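PDB 4ZWN: monoglyceride lipase from Saccharomyces cerevisiae, which hydrolyses monoacylglycerols, preferably monounsaturated ones, to free fatty acids and glycerol, and also takes part in the breakdown of fatty acid ethyl esters. Local coordinates for residues R63-H68 against E90-D95; F139-S144 against G165-G170; P263-H268 against E293-P298. The protein carries 2 engineered substitutions. All coordinates share one frame; numbering follows the deposited sequence.

The three contacts follow one another along the chain without nesting and sit side by side in a single mixed sheet, the core of the alpha/beta-hydrolase fold. Each joins two neighbouring parallel strands of a beta-alpha-beta unit, with helix 78-86, 145-156 or 277-286 as the crossover. Contact 2 is in the middle, its centre about 10 Å from those of contacts 1 and 3, which are about 19 Å apart. Strands 62-67 and 138-143 link contact 1 to contact 2, and strands 165-169 and 264-269 link contact 2 to contact 3, whose strand 292-297 lies at one edge of the sheet. The C-terminal ends of the strands lead toward the inferred catalytic residues Ser144, Asp272 and His302.

Contact 1: R63-H68 against E90-D95; sequences RVLLIH and ESFTFD
With CG anti to the backbone N (chi1 -176°) and a bend at chi3 (-60°), Arg63 brings its guanidinium edge to Glu90, whose chain runs out extended beyond CG. NE and NH2 both grip one oxygen in a side-on salt bridge, NE at 2.9 Å and NH2 at 3.0 Å from Glu90 OE1. The oxygen lies near the guanidinium plane, but the carboxylate is turned 51° from it, and NH2 comes in from above the carboxylate plane. Phe92 stands on the same side of the sheet as this pair, and Leu65 CD2 meets the edges of the Phe92 and Phe94 rings, 4.2 Å from Phe94 CE1. Between the parallel strands Val64 N bonds to Glu90 O, Phe92 N to Val64 O and Leu66 N to Phe92 O. Where the strands part, a water bridges Leu66 O, Phe94 O and His68 N, while His68 NE2 bonds to Gln96 N. Helix 113-134 supplies further charges: Glu130 takes Arg63 NH1 and Lys134 takes Glu90 OE2. The buried arginine and glutamate thus belong to a four-member charge network tying this beta-alpha-beta unit to the helix, and mutual compensation probably keeps both ionised.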
loop_
_atom_site.group_PDB
_atom_site.type_symbol
_atom_site.label_atom_id
_atom_site.label_comp_id
_atom_site.label_asym_id
_atom_site.label_seq_id
_atom_site.Cartn_x
_atom_site.Cartn_y
_atom_site.Cartn_z
ATOM N N ARG A 63 0.760 -0.608 16.082
ATOM C CA ARG A 63 1.685 -0.813 14.970
ATOM C C ARG A 63 0.933 -0.859 13.642
ATOM O O ARG A 63 -0.146 -1.448 13.552
ATOM C CB ARG A 63 2.489 -2.100 15.164
ATOM C CG ARG A 63 3.545 -2.335 14.091
ATOM C CD ARG A 63 4.294 -3.638 14.308
ATOM N NE ARG A 63 4.991 -3.661 15.590
ATOM C CZ ARG A 63 5.882 -4.584 15.938
ATOM N NH1 ARG A 63 6.191 -5.559 15.093
ATOM N NH2 ARG A 63 6.468 -4.531 17.128
ATOM N N VAL A 64 1.502 -0.235 12.613
ATOM C CA VAL A 64 0.888 -0.256 11.289
ATOM C C VAL A 64 1.738 -1.031 10.283
ATOM O O VAL A 64 2.912 -0.724 10.076
ATOM C CB VAL A 64 0.654 1.169 10.741
ATOM C CG1 VAL A 64 -0.253 1.115 9.527
ATOM C CG2 VAL A 64 0.043 2.065 11.810
ATOM N N LEU A 65 1.131 -2.040 9.665
ATOM C CA LEU A 65 1.770 -2.820 8.612
ATOM C C LEU A 65 1.563 -2.134 7.261
ATOM O O LEU A 65 0.430 -1.956 6.814
ATOM C CB LEU A 65 1.200 -4.242 8.582
ATOM C CG LEU A 65 2.081 -5.416 8.133
ATOM C CD1 LEU A 65 1.261 -6.696 8.091
ATOM C CD2 LEU A 65 2.744 -5.167 6.789
ATOM N N LEU A 66 2.655 -1.760 6.603
ATOM C CA LEU A 66 2.549 -1.039 5.340
ATOM C C LEU A 66 2.766 -1.950 4.132
ATOM O O LEU A 66 3.812 -2.583 3.993
ATOM C CB LEU A 66 3.546 0.120 5.307
ATOM C CG LEU A 66 3.536 1.072 6.508
ATOM C CD1 LEU A 66 4.398 2.286 6.231
ATOM C CD2 LEU A 66 2.126 1.501 6.863
ATOM N N ILE A 67 1.763 -2.010 3.262
ATOM C CA ILE A 67 1.861 -2.757 2.015
ATOM C C ILE A 67 2.080 -1.792 0.855
ATOM O O ILE A 67 1.153 -1.092 0.442
ATOM C CB ILE A 67 0.601 -3.598 1.749
ATOM C CG1 ILE A 67 0.214 -4.393 2.995
ATOM C CG2 ILE A 67 0.820 -4.525 0.559
ATOM C CD1 ILE A 67 -1.065 -5.180 2.843
ATOM N N HIS A 68 3.304 -1.753 0.334
ATOM C CA HIS A 68 3.655 -0.794 -0.710
ATOM C C HIS A 68 2.978 -1.120 -2.036
ATOM O O HIS A 68 2.438 -2.213 -2.223
ATOM C CB HIS A 68 5.177 -0.721 -0.899
ATOM C CG HIS A 68 5.783 -1.955 -1.503
ATOM N ND1 HIS A 68 5.708 -2.239 -2.849
ATOM C CD2 HIS A 68 6.494 -2.961 -0.944
ATOM C CE1 HIS A 68 6.337 -3.376 -3.093
ATOM N NE2 HIS A 68 6.824 -3.836 -1.952
ATOM N N GLU A 90 4.227 2.412 15.800
ATOM C CA GLU A 90 5.244 1.591 15.161
ATOM C C GLU A 90 4.849 1.281 13.724
ATOM O O GLU A 90 3.662 1.211 13.400
ATOM C CB GLU A 90 5.455 0.290 15.939
ATOM C CG GLU A 90 6.018 0.483 17.334
ATOM C CD GLU A 90 6.128 -0.819 18.105
ATOM O OE1 GLU A 90 5.466 -1.805 17.713
ATOM O OE2 GLU A 90 6.880 -0.855 19.102
ATOM N N SER A 91 5.844 1.094 12.865
ATOM C CA SER A 91 5.592 0.697 11.486
ATOM C C SER A 91 6.370 -0.557 11.121
ATOM O O SER A 91 7.475 -0.787 11.614
ATOM C CB SER A 91 5.956 1.822 10.514
ATOM O OG SER A 91 5.108 2.944 10.668
ATOM N N PHE A 92 5.778 -1.366 10.252
ATOM C CA PHE A 92 6.472 -2.496 9.664
ATOM C C PHE A 92 6.162 -2.541 8.179
ATOM O O PHE A 92 4.997 -2.532 7.779
ATOM C CB PHE A 92 6.070 -3.814 10.331
ATOM C CG PHE A 92 6.882 -4.998 9.871
ATOM C CD1 PHE A 92 6.542 -5.687 8.718
ATOM C CD2 PHE A 92 7.990 -5.416 10.591
ATOM C CE1 PHE A 92 7.290 -6.771 8.292
ATOM C CE2 PHE A 92 8.741 -6.500 10.171
ATOM C CZ PHE A 92 8.392 -7.177 9.022
ATOM N N THR A 93 7.208 -2.582 7.365
ATOM C CA THR A 93 7.035 -2.740 5.932
ATOM C C THR A 93 8.093 -3.688 5.391
ATOM O O THR A 93 9.135 -3.898 6.012
ATOM C CB THR A 93 7.108 -1.388 5.191
ATOM O OG1 THR A 93 6.700 -1.565 3.829
ATOM C CG2 THR A 93 8.520 -0.825 5.225
ATOM N N PHE A 94 7.812 -4.271 4.235
ATOM C CA PHE A 94 8.757 -5.169 3.594
ATOM C C PHE A 94 8.637 -5.035 2.086
ATOM O O PHE A 94 7.543 -4.822 1.563
ATOM C CB PHE A 94 8.512 -6.619 4.030
ATOM C CG PHE A 94 7.184 -7.175 3.587
ATOM C CD1 PHE A 94 6.033 -6.918 4.313
ATOM C CD2 PHE A 94 7.092 -7.961 2.449
ATOM C CE1 PHE A 94 4.812 -7.428 3.909
ATOM C CE2 PHE A 94 5.876 -8.477 2.040
ATOM C CZ PHE A 94 4.734 -8.211 2.770
ATOM N N ASP A 95 9.764 -5.133 1.391
ATOM C CA ASP A 95 9.738 -5.188 -0.062
ATOM C C ASP A 95 9.137 -6.528 -0.467
ATOM O O ASP A 95 9.685 -7.580 -0.149
ATOM C CB ASP A 95 11.140 -5.007 -0.653
ATOM C CG ASP A 95 11.689 -3.600 -0.450
ATOM O OD1 ASP A 95 10.925 -2.705 -0.029
ATOM O OD2 ASP A 95 12.889 -3.386 -0.725
HETATM O O HOH W 1 4.825 -3.855 1.846
#

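Contact 2: F139-S144 against G165-G170; sequences FMWGHS and GYIGSG
Hydrogen bonds between main chains set the register of these parallel strands, alternating from Met140 N to Gly165 O, through Ile167 N to Met140 O and Gly142 N to Ile167 O, to Ser169 N on Gly142 O at 2.7 Å. A fifth, from Ser144 N to Ser169 O (2.9 Å), carries the pairing on into the turn that follows strand 139-143.

Of the polar side chains, His143 has its ring edge toward Ser169: ND1 lies 2.9 Å from Ser169 OG in a hydrogen bond that either could donate, and a weak second bond reaches Ser169 O. The two residues are paired and stand on the same side of the sheet; His143 CG (chi1 172°) and Ser169 OG are both anti to the backbone N, which brings ND1 and OG together.

Packing contacts differ on the two sides. Beside His143, the Trp141 indole meets Ile167 through CD1, 3.5 Å from Ile167 CG2, and its six-membered ring reaches Ser169 CB with CZ2 at 3.9 Å. A serine in place of Trp141 would probably leave Ile167 CG2 and Ser169 CB without their aromatic neighbour and open a gap beneath helix 310-326, where Met320 also touches the Trp141 side chain. Farther back, the Phe139 ring packs closely on the Gly165 backbone, with Phe139 CD2 3.4 Å from Gly165 N. On the reverse side Met140 SD lies at the edge of the Tyr166 ring, a Met-aromatic contact 5.2 Å from the ring centroid.

Ser144 OG bonds to Asn275 and touches His302. Ser144, the inferred nucleophile, sits in the GXSXG motif with phi 50° and psi -115°, the strained strand-to-helix turn of the nucleophile elbow, a hallmark of alpha/beta hydrolases.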
loop_
_atom_site.group_PDB
_atom_site.type_symbol
_atom_site.label_atom_id
_atom_site.label_comp_id
_atom_site.label_asym_id
_atom_site.label_seq_id
_atom_site.Cartn_x
_atom_site.Cartn_y
_atom_site.Cartn_z
ATOM N N PHE A 139 -2.549 -2.602 12.770
ATOM C CA PHE A 139 -3.338 -2.055 11.673
ATOM C C PHE A 139 -2.681 -2.365 10.334
ATOM O O PHE A 139 -1.473 -2.596 10.268
ATOM C CB PHE A 139 -3.518 -0.543 11.840
ATOM C CG PHE A 139 -4.331 -0.156 13.045
ATOM C CD1 PHE A 139 -3.724 0.040 14.276
ATOM C CD2 PHE A 139 -5.701 0.016 12.945
ATOM C CE1 PHE A 139 -4.470 0.395 15.386
ATOM C CE2 PHE A 139 -6.452 0.370 14.050
ATOM C CZ PHE A 139 -5.836 0.561 15.272
ATOM N N MET A 140 -3.480 -2.371 9.271
ATOM C CA MET A 140 -2.974 -2.680 7.939
ATOM C C MET A 140 -3.207 -1.519 6.973
ATOM O O MET A 140 -4.323 -1.017 6.841
ATOM C CB MET A 140 -3.623 -3.962 7.405
ATOM C CG MET A 140 -3.149 -4.374 6.017
ATOM S SD MET A 140 -3.782 -5.984 5.500
ATOM C CE MET A 140 -2.950 -7.064 6.661
ATOM N N TRP A 141 -2.138 -1.104 6.302
ATOM C CA TRP A 141 -2.163 0.027 5.380
ATOM C C TRP A 141 -1.615 -0.402 4.027
ATOM O O TRP A 141 -0.676 -1.190 3.955
ATOM C CB TRP A 141 -1.343 1.187 5.949
ATOM C CG TRP A 141 -1.183 2.386 5.050
ATOM C CD1 TRP A 141 -1.921 3.534 5.085
ATOM C CD2 TRP A 141 -0.205 2.570 4.017
ATOM N NE1 TRP A 141 -1.472 4.415 4.130
ATOM C CE2 TRP A 141 -0.420 3.848 3.460
ATOM C CE3 TRP A 141 0.826 1.776 3.502
ATOM C CZ2 TRP A 141 0.358 4.351 2.417
ATOM C CZ3 TRP A 141 1.599 2.277 2.464
ATOM C CH2 TRP A 141 1.360 3.553 1.934
ATOM N N GLY A 142 -2.201 0.114 2.954
ATOM C CA GLY A 142 -1.741 -0.215 1.620
ATOM C C GLY A 142 -1.979 0.910 0.636
ATOM O O GLY A 142 -2.999 1.596 0.705
ATOM N N HIS A 143 -1.034 1.108 -0.279
ATOM C CA HIS A 143 -1.190 2.120 -1.316
ATOM C C HIS A 143 -1.309 1.494 -2.700
ATOM O O HIS A 143 -0.552 0.590 -3.048
ATOM C CB HIS A 143 -0.021 3.103 -1.300
ATOM C CG HIS A 143 -0.023 4.044 -2.464
ATOM N ND1 HIS A 143 -0.979 5.023 -2.625
ATOM C CD2 HIS A 143 0.797 4.136 -3.538
ATOM C CE1 HIS A 143 -0.741 5.688 -3.741
ATOM N NE2 HIS A 143 0.331 5.168 -4.315
ATOM N N SER A 144 -2.261 1.994 -3.483
ATOM C CA SER A 144 -2.493 1.530 -4.863
ATOM C C SER A 144 -2.589 0.005 -4.861
ATOM O O SER A 144 -3.518 -0.562 -4.281
ATOM C CB SER A 144 -1.354 2.012 -5.765
ATOM O OG SER A 144 -1.708 1.873 -7.129
ATOM N N GLY A 165 -7.708 -2.612 12.204
ATOM C CA GLY A 165 -8.252 -1.649 11.264
ATOM C C GLY A 165 -7.566 -1.688 9.914
ATOM O O GLY A 165 -6.410 -2.093 9.807
ATOM N N TYR A 166 -8.283 -1.258 8.881
ATOM C CA TYR A 166 -7.749 -1.264 7.527
ATOM C C TYR A 166 -7.721 0.137 6.935
ATOM O O TYR A 166 -8.696 0.883 7.025
ATOM C CB TYR A 166 -8.570 -2.193 6.633
ATOM C CG TYR A 166 -8.522 -3.642 7.057
ATOM C CD1 TYR A 166 -9.425 -4.143 7.986
ATOM C CD2 TYR A 166 -7.572 -4.509 6.531
ATOM C CE1 TYR A 166 -9.385 -5.468 8.377
ATOM C CE2 TYR A 166 -7.525 -5.836 6.916
ATOM C CZ TYR A 166 -8.436 -6.309 7.840
ATOM O OH TYR A 166 -8.396 -7.625 8.230
ATOM N N ILE A 167 -6.591 0.489 6.333
ATOM C CA ILE A 167 -6.431 1.785 5.690
ATOM C C ILE A 167 -6.013 1.615 4.238
ATOM O O ILE A 167 -5.016 0.955 3.942
ATOM C CB ILE A 167 -5.390 2.647 6.415
ATOM C CG1 ILE A 167 -5.733 2.748 7.904
ATOM C CG2 ILE A 167 -5.303 4.020 5.766
ATOM C CD1 ILE A 167 -4.642 3.359 8.745
ATOM N N GLY A 168 -6.781 2.209 3.333
ATOM C CA GLY A 168 -6.455 2.171 1.921
ATOM C C GLY A 168 -6.018 3.529 1.404
ATOM O O GLY A 168 -6.666 4.542 1.667
ATOM N N SER A 169 -4.908 3.548 0.674
ATOM C CA SER A 169 -4.411 4.768 0.052
ATOM C C SER A 169 -4.557 4.678 -1.457
ATOM O O SER A 169 -3.765 4.003 -2.117
ATOM C CB SER A 169 -2.949 5.013 0.424
ATOM O OG SER A 169 -2.391 6.054 -0.362
ATOM N N GLY A 170 -5.563 5.371 -1.989
ATOM C CA GLY A 170 -5.925 5.277 -3.395
ATOM C C GLY A 170 -5.819 3.854 -3.912
ATOM O O GLY A 170 -5.032 3.583 -4.818
#

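Contact 3: P263-H268 against E293-P298; sequences PVIIMH and ELKLYP
The Tyr297 ring turns its edge to the neighbouring strand: CE2 lies 3.7 Å from Met267 CB, and His268 O is near the ring plane on the same rim. The two strands belong to the last beta-alpha-beta unit of the alpha/beta-hydrolase sheet, with helix 277-286 as its crossover and strand 292-297 as the strand at one edge of the sheet. The Tyr297 hydroxyl bonds to Asp319 of helix 310-326. The His268 ring leads away from strand 293-297; its ND1 bonds to Ser280 OG and its NE2 to Asn275 O, so both ring nitrogens are held by residues beyond the two strands. Of its side chain, CB is the part that touches strand 293-297, 3.9 Å from Leu296 CD2.

The parallel strands are joined by Ile266 N to Glu293 O, a nearly linear bond from Lys295 N to Ile266 O (2.8 Å, 178° at the hydrogen), His268 N to Lys295 O and Tyr297 N to His268 O. The first bond, Glu293 N to Val264 O, is weak.

On the side facing the crossover helix, the Leu294 side chain slants across that of Ile266, its CD1 3.7 Å from Ile266 CG2. The nearest side-chain atoms of His268 and Asp272, the inferred charge-relay acid, are about 3 Å apart, which puts the end of the strand beside the inferred catalytic residues. On the other side Ile265 and Glu293 run alongside each other. Ile265 CG1 is anti to its own N (chi1 -172°), which carries CD1 to 3.5 Å from Glu293 OE1, while Lys295 NZ holds the other carboxylate oxygen, Glu293 OE2, in a salt bridge of 2.9 Å.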
loop_
_atom_site.group_PDB
_atom_site.type_symbol
_atom_site.label_atom_id
_atom_site.label_comp_id
_atom_site.label_asym_id
_atom_site.label_seq_id
_atom_site.Cartn_x
_atom_site.Cartn_y
_atom_site.Cartn_z
ATOM N N PRO A 263 -13.191 -1.570 11.359
ATOM C CA PRO A 263 -13.084 -0.188 10.879
ATOM C C PRO A 263 -12.315 -0.070 9.562
ATOM O O PRO A 263 -11.221 -0.618 9.424
ATOM C CB PRO A 263 -12.347 0.532 12.017
ATOM C CG PRO A 263 -11.736 -0.541 12.839
ATOM C CD PRO A 263 -12.615 -1.739 12.702
ATOM N N VAL A 264 -12.911 0.631 8.602
ATOM C CA VAL A 264 -12.285 0.876 7.307
ATOM C C VAL A 264 -12.210 2.359 7.025
ATOM O O VAL A 264 -13.142 3.104 7.337
ATOM C CB VAL A 264 -13.061 0.225 6.140
ATOM C CG1 VAL A 264 -12.105 -0.539 5.231
ATOM C CG2 VAL A 264 -14.187 -0.649 6.651
ATOM N N ILE A 265 -11.113 2.797 6.426
ATOM C CA ILE A 265 -11.069 4.145 5.904
ATOM C C ILE A 265 -10.222 4.158 4.635
ATOM O O ILE A 265 -9.135 3.579 4.578
ATOM C CB ILE A 265 -10.527 5.160 6.938
ATOM C CG1 ILE A 265 -10.665 6.603 6.433
ATOM C CG2 ILE A 265 -9.093 4.848 7.361
ATOM C CD1 ILE A 265 -10.591 7.657 7.527
ATOM N N ILE A 266 -10.759 4.777 3.591
ATOM C CA ILE A 266 -10.020 4.922 2.347
ATOM C C ILE A 266 -9.679 6.385 2.116
ATOM O O ILE A 266 -10.559 7.266 2.246
ATOM C CB ILE A 266 -10.801 4.363 1.139
ATOM C CG1 ILE A 266 -10.912 2.827 1.230
ATOM C CG2 ILE A 266 -10.112 4.754 -0.161
ATOM C CD1 ILE A 266 -11.738 2.172 0.124
ATOM N N MET A 267 -8.406 6.653 1.806
ATOM C CA MET A 267 -8.008 8.027 1.492
ATOM C C MET A 267 -7.507 8.060 0.052
ATOM O O MET A 267 -6.656 7.243 -0.350
ATOM C CB MET A 267 -6.966 8.523 2.450
ATOM C CG MET A 267 -7.380 8.237 3.852
ATOM S SD MET A 267 -6.129 8.181 5.106
ATOM C CE MET A 267 -7.222 8.018 6.511
ATOM N N HIS A 268 -8.027 9.009 -0.722
ATOM C CA HIS A 268 -7.876 8.988 -2.165
ATOM C C HIS A 268 -7.843 10.405 -2.705
ATOM O O HIS A 268 -8.770 11.174 -2.458
ATOM C CB HIS A 268 -9.029 8.192 -2.788
ATOM C CG HIS A 268 -8.734 7.652 -4.151
ATOM N ND1 HIS A 268 -9.182 6.418 -4.570
ATOM C CD2 HIS A 268 -8.021 8.163 -5.186
ATOM C CE1 HIS A 268 -8.763 6.192 -5.800
ATOM N NE2 HIS A 268 -8.056 7.232 -6.199
ATOM N N GLU A 293 -15.460 4.686 6.087
ATOM C CA GLU A 293 -15.399 6.068 5.624
ATOM C C GLU A 293 -14.490 6.244 4.411
ATOM O O GLU A 293 -13.441 5.612 4.311
ATOM C CB GLU A 293 -14.920 6.983 6.753
ATOM C CG GLU A 293 -14.906 8.463 6.396
ATOM C CD GLU A 293 -14.281 9.320 7.477
ATOM O OE1 GLU A 293 -13.769 8.753 8.464
ATOM O OE2 GLU A 293 -14.298 10.560 7.338
ATOM N N LEU A 294 -14.907 7.108 3.493
ATOM C CA LEU A 294 -14.061 7.528 2.384
ATOM C C LEU A 294 -13.726 9.011 2.501
ATOM O O LEU A 294 -14.613 9.842 2.701
ATOM C CB LEU A 294 -14.743 7.257 1.042
ATOM C CG LEU A 294 -14.094 7.926 -0.174
ATOM C CD1 LEU A 294 -12.698 7.373 -0.426
ATOM C CD2 LEU A 294 -14.964 7.763 -1.401
ATOM N N LYS A 295 -12.444 9.337 2.390
ATOM C CA LYS A 295 -12.013 10.728 2.348
ATOM C C LYS A 295 -11.378 11.050 0.999
ATOM O O LYS A 295 -10.431 10.391 0.566
ATOM C CB LYS A 295 -11.031 11.034 3.482
ATOM C CG LYS A 295 -11.678 11.183 4.852
ATOM C CD LYS A 295 -10.675 11.671 5.892
ATOM C CE LYS A 295 -11.316 11.816 7.266
ATOM N NZ LYS A 295 -12.466 12.764 7.238
ATOM N N LEU A 296 -11.922 12.061 0.331
ATOM C CA LEU A 296 -11.379 12.529 -0.934
ATOM C C LEU A 296 -10.660 13.848 -0.706
ATOM O O LEU A 296 -11.155 14.708 0.025
ATOM C CB LEU A 296 -12.488 12.687 -1.976
ATOM C CG LEU A 296 -13.197 11.396 -2.387
ATOM C CD1 LEU A 296 -14.343 11.683 -3.340
ATOM C CD2 LEU A 296 -12.206 10.434 -3.019
ATOM N N TYR A 297 -9.496 14.011 -1.326
ATOM C CA TYR A 297 -8.684 15.200 -1.081
ATOM C C TYR A 297 -8.507 16.049 -2.336
ATOM O O TYR A 297 -7.853 15.630 -3.291
ATOM C CB TYR A 297 -7.323 14.797 -0.515
ATOM C CG TYR A 297 -7.419 14.132 0.837
ATOM C CD1 TYR A 297 -7.324 14.874 2.006
ATOM C CD2 TYR A 297 -7.621 12.761 0.947
ATOM C CE1 TYR A 297 -7.416 14.272 3.247
ATOM C CE2 TYR A 297 -7.716 12.149 2.182
ATOM C CZ TYR A 297 -7.614 12.910 3.329
ATOM O OH TYR A 297 -7.707 12.309 4.561
ATOM N N PRO A 298 -9.057 17.241 -2.303
ATOM C CA PRO A 298 -8.977 18.165 -3.421
ATOM C C PRO A 298 -7.579 18.638 -3.675
ATOM O O PRO A 298 -6.874 18.963 -2.768
ATOM C CB PRO A 298 -9.832 19.317 -2.956
ATOM C CG PRO A 298 -10.771 18.708 -2.014
ATOM C CD PRO A 298 -9.983 17.706 -1.282
#